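Local coordinates for cobalamin biosynthesis protein CobN (Mycobacterium tuberculosis, PDB 7C6O) that serves as the large, catalytic subunit of cobaltochelatase, the enzyme that inserts cobalt into the corrin ring during cobalamin biosynthesis, at residues 1162-1173 / 1197-1208. Residues are numbered along the deposited sequence; the frame is centred on the assembly and turned at random.
Sequences DWMYEQLTQRYV and LLEAAGRGLWAQ
W1206 lies flat against Y1165: the tyrosine CB sits over the middle of the indole, 3.5 Å from the centroid of the five-membered ring. In return W1206 CB rests over one face of the phenol ring, near its rim. The two rings are almost parallel, planes at 10°, yet slid until they barely overlap, and the exchange is CH-pi both ways. The indole reaches from D1162 toward T1169, its chi1 of -174° setting CG opposite the backbone N, and W1206 CH2 lies 3.3 Å from T1169 OG1. That hydroxyl donates to Y1165 O, which also accepts T1169 N on the opposite face of its plane. At the other end, D1162 receives two successive backbone amides on the syn sides of its carboxylate, A1207 N to OD1 at 2.9 Å and Q1208 N to OD2 at 2.8 Å. Both come from outside the carboxylate plane, the second by 35°. Segments 1162-1173 and 1197-1203 run nearly antiparallel in the C-terminal helical region, their axes no closer than 11.6 Å, so large side chains fill the gap; helix 1187-1203 ends in a Schellman motif at G1204 before the chain turns back to W1206. Next to the two rings, L1197 is a knob among Y1165, L1168, T1169 and V1173, its CD2 meeting the phenol edge, while A1200 CB packs 3.5 Å from Y1165 CE1. One water accepts a hydrogen bond from W1206 NE1 and donates to E1166 OE2 and Q1208 O. Farther out, D1154 of helix 1136-1157 hydrogen-bonds Y1165 OH, and L1217 of helix 1211-1226 packs on T1169 and V1173.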
ATOM      1  N   ASP A1162     -25.890  10.364  24.018  1.00 15.03           N
ATOM      2  CA  ASP A1162     -26.864   9.359  24.433  1.00 15.67           C
ATOM      3  C   ASP A1162     -27.976   9.198  23.402  1.00 14.82           C
ATOM      4  O   ASP A1162     -28.436   8.080  23.150  1.00 13.18           O
ATOM      5  CB  ASP A1162     -27.451   9.717  25.799  1.00 16.63           C
ATOM      6  CG  ASP A1162     -26.554   9.297  26.948  1.00 17.01           C
ATOM      7  OD1 ASP A1162     -25.408   8.868  26.691  1.00 15.92           O
ATOM      8  OD2 ASP A1162     -26.999   9.390  28.112  1.00 17.32           O
ATOM      9  N   TRP A1163     -28.412  10.302  22.783  1.00 17.22           N
ATOM     10  CA  TRP A1163     -29.481  10.203  21.792  1.00 14.41           C
ATOM     11  C   TRP A1163     -29.046   9.391  20.579  1.00 14.92           C
ATOM     12  O   TRP A1163     -29.885   8.780  19.906  1.00 11.30           O
ATOM     13  CB  TRP A1163     -29.958  11.601  21.371  1.00 11.17           C
ATOM     14  CG  TRP A1163     -29.029  12.363  20.457  1.00 10.68           C
ATOM     15  CD1 TRP A1163     -28.094  13.289  20.822  1.00 14.53           C
ATOM     16  CD2 TRP A1163     -28.974  12.280  19.025  1.00 12.49           C
ATOM     17  NE1 TRP A1163     -27.451  13.779  19.707  1.00 14.06           N
ATOM     18  CE2 TRP A1163     -27.974  13.176  18.592  1.00 13.79           C
ATOM     19  CE3 TRP A1163     -29.666  11.530  18.069  1.00 15.78           C
ATOM     20  CZ2 TRP A1163     -27.652  13.341  17.249  1.00 13.68           C
ATOM     21  CZ3 TRP A1163     -29.345  11.694  16.736  1.00 16.20           C
ATOM     22  CH2 TRP A1163     -28.342  12.590  16.338  1.00 11.89           C
ATOM     23  N   MET A1164     -27.744   9.350  20.294  1.00 11.71           N
ATOM     24  CA  MET A1164     -27.266   8.541  19.179  1.00 13.13           C
ATOM     25  C   MET A1164     -27.255   7.057  19.532  1.00 13.86           C
ATOM     26  O   MET A1164     -27.585   6.218  18.687  1.00 11.21           O
ATOM     27  CB  MET A1164     -25.880   9.020  18.752  1.00 13.26           C
ATOM     28  CG  MET A1164     -25.882  10.489  18.371  1.00 12.79           C
ATOM     29  SD  MET A1164     -24.256  11.247  18.284  1.00 14.87           S
ATOM     30  CE  MET A1164     -23.557  10.389  16.875  1.00 13.74           C
ATOM     31  N   TYR A1165     -26.889   6.715  20.772  1.00 15.58           N
ATOM     32  CA  TYR A1165     -27.003   5.329  21.218  1.00 15.37           C
ATOM     33  C   TYR A1165     -28.453   4.860  21.196  1.00 13.61           C
ATOM     34  O   TYR A1165     -28.737   3.712  20.837  1.00 13.54           O
ATOM     35  CB  TYR A1165     -26.424   5.171  22.624  1.00 13.64           C
ATOM     36  CG  TYR A1165     -24.925   4.976  22.680  1.00 12.76           C
ATOM     37  CD1 TYR A1165     -24.336   3.811  22.208  1.00 13.82           C
ATOM     38  CD2 TYR A1165     -24.103   5.947  23.237  1.00 14.12           C
ATOM     39  CE1 TYR A1165     -22.965   3.627  22.269  1.00 11.31           C
ATOM     40  CE2 TYR A1165     -22.729   5.772  23.306  1.00 12.67           C
ATOM     41  CZ  TYR A1165     -22.167   4.611  22.821  1.00 13.20           C
ATOM     42  OH  TYR A1165     -20.801   4.436  22.891  1.00 14.31           O
ATOM     43  N   GLU A1166     -29.383   5.732  21.594  1.00 13.55           N
ATOM     44  CA  GLU A1166     -30.798   5.378  21.550  1.00 14.99           C
ATOM     45  C   GLU A1166     -31.236   5.062  20.127  1.00 13.46           C
ATOM     46  O   GLU A1166     -31.896   4.047  19.879  1.00 11.92           O
ATOM     47  CB  GLU A1166     -31.647   6.510  22.129  1.00 14.60           C
ATOM     48  CG  GLU A1166     -31.446   6.744  23.616  1.00 16.97           C
ATOM     49  CD  GLU A1166     -32.274   7.907  24.143  1.00 19.79           C
ATOM     50  OE1 GLU A1166     -32.828   8.676  23.327  1.00 16.26           O
ATOM     51  OE2 GLU A1166     -32.366   8.054  25.378  1.00 19.02           O
ATOM     52  N   GLN A1167     -30.871   5.923  19.173  1.00 12.53           N
ATOM     53  CA  GLN A1167     -31.279   5.700  17.790  1.00 13.97           C
ATOM     54  C   GLN A1167     -30.573   4.491  17.195  1.00 14.09           C
ATOM     55  O   GLN A1167     -31.178   3.724  16.436  1.00 16.33           O
ATOM     56  CB  GLN A1167     -31.013   6.951  16.956  1.00 14.38           C
ATOM     57  CG  GLN A1167     -31.874   8.133  17.359  1.00 17.13           C
ATOM     58  CD  GLN A1167     -33.357   7.811  17.299  1.00 22.44           C
ATOM     59  OE1 GLN A1167     -33.844   7.270  16.304  1.00 24.60           O
ATOM     60  NE2 GLN A1167     -34.083   8.137  18.367  1.00 20.81           N
ATOM     61  N   LEU A1168     -29.292   4.309  17.521  1.00 14.72           N
ATOM     62  CA  LEU A1168     -28.568   3.132  17.053  0.69 14.26           C
ATOM     63  C   LEU A1168     -29.227   1.852  17.559  1.00 12.75           C
ATOM     64  O   LEU A1168     -29.428   0.900  16.794  1.00 15.03           O
ATOM     65  CB  LEU A1168     -27.109   3.209  17.503  0.69 13.97           C
ATOM     66  CG  LEU A1168     -26.119   2.228  16.878  0.69 12.89           C
ATOM     67  CD1 LEU A1168     -26.067   2.417  15.368  0.69 13.08           C
ATOM     68  CD2 LEU A1168     -24.742   2.416  17.492  0.69 12.33           C
ATOM     69  N   THR A1169     -29.573   1.817  18.847  1.00 13.34           N
ATOM     70  CA  THR A1169     -30.193   0.629  19.425  1.00 14.71           C
ATOM     71  C   THR A1169     -31.532   0.328  18.761  1.00 18.25           C
ATOM     72  O   THR A1169     -31.818  -0.821  18.403  1.00 17.84           O
ATOM     73  CB  THR A1169     -30.365   0.818  20.935  1.00 14.70           C
ATOM     74  OG1 THR A1169     -29.081   0.995  21.544  1.00 15.44           O
ATOM     75  CG2 THR A1169     -31.057  -0.386  21.559  1.00 13.56           C
ATOM     76  N   GLN A1170     -32.364   1.355  18.580  1.00 15.36           N
ATOM     77  CA  GLN A1170     -33.697   1.137  18.031  1.00 16.11           C
ATOM     78  C   GLN A1170     -33.634   0.736  16.561  1.00 14.00           C
ATOM     79  O   GLN A1170     -34.308  -0.211  16.138  1.00 15.37           O
ATOM     80  CB  GLN A1170     -34.550   2.394  18.216  1.00 15.16           C
ATOM     81  CG  GLN A1170     -35.957   2.271  17.665  1.00 16.44           C
ATOM     82  CD  GLN A1170     -36.727   1.126  18.288  1.00 20.22           C
ATOM     83  OE1 GLN A1170     -36.615   0.863  19.487  1.00 21.96           O
ATOM     84  NE2 GLN A1170     -37.513   0.431  17.473  1.00 20.57           N
ATOM     85  N   ARG A1171     -32.825   1.441  15.765  1.00 12.59           N
ATOM     86  CA  ARG A1171     -32.819   1.193  14.325  1.00 16.64           C
ATOM     87  C   ARG A1171     -32.152  -0.134  13.984  1.00 13.29           C
ATOM     88  O   ARG A1171     -32.613  -0.853  13.090  1.00 16.23           O
ATOM     89  CB  ARG A1171     -32.120   2.338  13.588  1.00 18.97           C
ATOM     90  CG  ARG A1171     -32.795   3.694  13.736  1.00 21.37           C
ATOM     91  CD  ARG A1171     -34.232   3.646  13.261  1.00 28.29           C
ATOM     92  NE  ARG A1171     -34.335   3.518  11.811  0.75 31.60           N
ATOM     93  CZ  ARG A1171     -35.432   3.118  11.176  0.05 34.35           C
ATOM     94  NH1 ARG A1171     -36.518   2.791  11.865  0.89 35.04           N
ATOM     95  NH2 ARG A1171     -35.442   3.034   9.852  0.38 36.23           N
ATOM     96  N   TYR A1172     -31.062  -0.474  14.672  1.00 12.73           N
ATOM     97  CA  TYR A1172     -30.273  -1.643  14.301  1.00 14.97           C
ATOM     98  C   TYR A1172     -30.766  -2.927  14.958  1.00 15.12           C
ATOM     99  O   TYR A1172     -30.800  -3.979  14.310  1.00 16.15           O
ATOM    100  CB  TYR A1172     -28.799  -1.435  14.671  1.00 13.44           C
ATOM    101  CG  TYR A1172     -27.986  -0.622  13.685  1.00 11.74           C
ATOM    102  CD1 TYR A1172     -28.579   0.339  12.878  1.00 13.77           C
ATOM    103  CD2 TYR A1172     -26.619  -0.829  13.559  1.00 10.69           C
ATOM    104  CE1 TYR A1172     -27.828   1.076  11.975  1.00 15.55           C
ATOM    105  CE2 TYR A1172     -25.861  -0.097  12.662  1.00 13.05           C
ATOM    106  CZ  TYR A1172     -26.468   0.851  11.874  1.00 14.73           C
ATOM    107  OH  TYR A1172     -25.705   1.575  10.987  1.00 15.79           O
ATOM    108  N   VAL A1173     -31.147  -2.867  16.231  1.00 13.10           N
ATOM    109  CA  VAL A1173     -31.322  -4.054  17.060  1.00 14.94           C
ATOM    110  C   VAL A1173     -32.793  -4.322  17.369  1.00 17.97           C
ATOM    111  O   VAL A1173     -33.270  -5.450  17.228  1.00 16.88           O
ATOM    112  CB  VAL A1173     -30.495  -3.937  18.357  1.00 18.39           C
ATOM    113  CG1 VAL A1173     -30.646  -5.193  19.211  1.00 21.55           C
ATOM    114  CG2 VAL A1173     -29.032  -3.685  18.022  1.00 16.93           C
ATOM    115  N   LEU A1197     -23.542  -2.627  22.729  1.00 14.83           N
ATOM    116  CA  LEU A1197     -24.351  -1.528  23.246  1.00 15.10           C
ATOM    117  C   LEU A1197     -24.540  -1.651  24.753  1.00 13.89           C
ATOM    118  O   LEU A1197     -24.506  -0.646  25.475  1.00 16.39           O
ATOM    119  CB  LEU A1197     -25.698  -1.483  22.522  1.00 14.50           C
ATOM    120  CG  LEU A1197     -25.606  -1.149  21.029  1.00 14.11           C
ATOM    121  CD1 LEU A1197     -26.858  -1.585  20.283  1.00 17.55           C
ATOM    122  CD2 LEU A1197     -25.355   0.343  20.830  1.00 14.19           C
ATOM    123  N   LEU A1198     -24.717  -2.877  25.251  1.00 15.42           N
ATOM    124  CA  LEU A1198     -24.747  -3.082  26.693  1.00 17.77           C
ATOM    125  C   LEU A1198     -23.401  -2.769  27.333  1.00 18.45           C
ATOM    126  O   LEU A1198     -23.359  -2.305  28.478  1.00 17.78           O
ATOM    127  CB  LEU A1198     -25.180  -4.514  27.009  1.00 18.29           C
ATOM    128  CG  LEU A1198     -26.670  -4.784  26.819  1.00 18.92           C
ATOM    129  CD1 LEU A1198     -26.939  -6.276  26.749  1.00 17.19           C
ATOM    130  CD2 LEU A1198     -27.467  -4.151  27.950  1.00 16.51           C
ATOM    131  N   GLU A1199     -22.294  -3.003  26.618  1.00 17.58           N
ATOM    132  CA  GLU A1199     -20.990  -2.617  27.153  1.00 17.53           C
ATOM    133  C   GLU A1199     -20.860  -1.101  27.250  1.00 16.26           C
ATOM    134  O   GLU A1199     -20.296  -0.583  28.221  1.00 16.96           O
ATOM    135  CB  GLU A1199     -19.858  -3.194  26.299  1.00 17.74           C
ATOM    136  CG  GLU A1199     -18.470  -2.762  26.778  1.00 15.85           C
ATOM    137  CD  GLU A1199     -17.339  -3.241  25.881  1.00 19.11           C
ATOM    138  OE1 GLU A1199     -16.169  -2.951  26.211  1.00 22.22           O
ATOM    139  OE2 GLU A1199     -17.615  -3.898  24.854  1.00 17.57           O
ATOM    140  N   ALA A1200     -21.374  -0.372  26.255  1.00 14.77           N
ATOM    141  CA  ALA A1200     -21.334   1.085  26.322  1.00 16.63           C
ATOM    142  C   ALA A1200     -22.117   1.598  27.524  1.00 17.44           C
ATOM    143  O   ALA A1200     -21.695   2.549  28.192  1.00 14.58           O
ATOM    144  CB  ALA A1200     -21.877   1.690  25.027  1.00 15.28           C
ATOM    145  N   ALA A1201     -23.259   0.974  27.819  1.00 17.27           N
ATOM    146  CA  ALA A1201     -24.003   1.343  29.019  1.00 16.72           C
ATOM    147  C   ALA A1201     -23.239   0.956  30.279  1.00 17.66           C
ATOM    148  O   ALA A1201     -23.194   1.726  31.246  1.00 19.81           O
ATOM    149  CB  ALA A1201     -25.385   0.689  29.004  1.00 16.48           C
ATOM    150  N   GLY A1202     -22.623  -0.228  30.285  1.00 18.37           N
ATOM    151  CA  GLY A1202     -21.876  -0.657  31.458  1.00 19.08           C
ATOM    152  C   GLY A1202     -20.708   0.257  31.779  1.00 22.06           C
ATOM    153  O   GLY A1202     -20.427   0.534  32.948  1.00 22.03           O
ATOM    154  N   ARG A1203     -20.019   0.745  30.747  1.00 18.12           N
ATOM    155  CA  ARG A1203     -18.886   1.639  30.945  1.00 18.34           C
ATOM    156  C   ARG A1203     -19.297   3.086  31.175  1.00 20.22           C
ATOM    157  O   ARG A1203     -18.438   3.912  31.499  1.00 21.39           O
ATOM    158  CB  ARG A1203     -17.942   1.572  29.740  1.00 19.73           C
ATOM    159  CG  ARG A1203     -17.326   0.205  29.494  1.00 19.79           C
ATOM    160  CD  ARG A1203     -16.317   0.250  28.352  1.00 19.25           C
ATOM    161  NE  ARG A1203     -15.696  -1.051  28.121  1.00 18.17           N
ATOM    162  CZ  ARG A1203     -14.588  -1.465  28.726  1.00 18.82           C
ATOM    163  NH1 ARG A1203     -13.975  -0.677  29.599  1.00 16.20           N
ATOM    164  NH2 ARG A1203     -14.093  -2.668  28.461  1.00 17.79           N
ATOM    165  N   GLY A1204     -20.574   3.420  31.012  1.00 18.07           N
ATOM    166  CA  GLY A1204     -20.999   4.796  31.129  1.00 19.06           C
ATOM    167  C   GLY A1204     -20.748   5.653  29.907  1.00 19.03           C
ATOM    168  O   GLY A1204     -21.022   6.859  29.950  1.00 16.26           O
ATOM    169  N   LEU A1205     -20.211   5.077  28.825  1.00 18.53           N
ATOM    170  CA  LEU A1205     -20.121   5.808  27.565  1.00 16.07           C
ATOM    171  C   LEU A1205     -21.509   6.181  27.064  1.00 14.90           C
ATOM    172  O   LEU A1205     -21.710   7.262  26.499  1.00 15.97           O
ATOM    173  CB  LEU A1205     -19.377   4.967  26.529  1.00 11.92           C
ATOM    174  CG  LEU A1205     -17.924   4.645  26.878  1.00 11.48           C
ATOM    175  CD1 LEU A1205     -17.385   3.545  25.971  1.00 15.70           C
ATOM    176  CD2 LEU A1205     -17.075   5.898  26.769  1.00 12.77           C
ATOM    177  N   TRP A1206     -22.467   5.277  27.244  1.00 15.02           N
ATOM    178  CA  TRP A1206     -23.894   5.566  27.133  1.00 16.10           C
ATOM    179  C   TRP A1206     -24.361   5.881  28.548  1.00 15.95           C
ATOM    180  O   TRP A1206     -24.535   4.979  29.373  1.00 15.69           O
ATOM    181  CB  TRP A1206     -24.619   4.370  26.531  1.00 16.59           C
ATOM    182  CG  TRP A1206     -26.064   4.569  26.227  1.00 16.22           C
ATOM    183  CD1 TRP A1206     -26.803   5.699  26.414  1.00 15.62           C
ATOM    184  CD2 TRP A1206     -26.949   3.594  25.669  1.00 14.32           C
ATOM    185  NE1 TRP A1206     -28.099   5.485  26.007  1.00 16.15           N
ATOM    186  CE2 TRP A1206     -28.213   4.199  25.547  1.00 15.82           C
ATOM    187  CE3 TRP A1206     -26.792   2.265  25.260  1.00 14.76           C
ATOM    188  CZ2 TRP A1206     -29.315   3.523  25.032  1.00 17.30           C
ATOM    189  CZ3 TRP A1206     -27.888   1.593  24.751  1.00 15.74           C
ATOM    190  CH2 TRP A1206     -29.133   2.223  24.642  1.00 15.00           C
ATOM    191  N   ALA A1207     -24.553   7.170  28.840  1.00 15.06           N
ATOM    192  CA  ALA A1207     -24.602   7.620  30.229  1.00 15.57           C
ATOM    193  C   ALA A1207     -25.924   7.279  30.908  1.00 17.41           C
ATOM    194  O   ALA A1207     -25.932   6.808  32.051  1.00 18.12           O
ATOM    195  CB  ALA A1207     -24.343   9.127  30.302  1.00 17.89           C
ATOM    196  N   GLN A1208     -27.048   7.528  30.239  1.00 18.57           N
ATOM    197  CA  GLN A1208     -28.374   7.397  30.846  1.00 21.90           C
ATOM    198  C   GLN A1208     -29.310   6.606  29.939  1.00 22.16           C
ATOM    199  O   GLN A1208     -30.288   7.147  29.409  1.00 23.73           O
ATOM    200  CB  GLN A1208     -28.962   8.774  31.154  1.00 26.23           C
ATOM    201  CG  GLN A1208     -28.233   9.526  32.245  1.00 32.64           C
ATOM    202  CD  GLN A1208     -28.876  10.862  32.546  1.00 40.04           C
ATOM    203  OE1 GLN A1208     -29.054  11.695  31.656  1.00 43.57           O
ATOM    204  NE2 GLN A1208     -29.242  11.070  33.806  1.00 42.31           N
TER
HETATM  205  O   HOH W   1     -23.025   9.365  25.392  1.00 24.80           O
HETATM  206  O   HOH W   2     -28.686  11.275  28.492  1.00 29.36           O
HETATM  207  O   HOH W   3     -30.142   7.465  26.752  1.00 20.42           O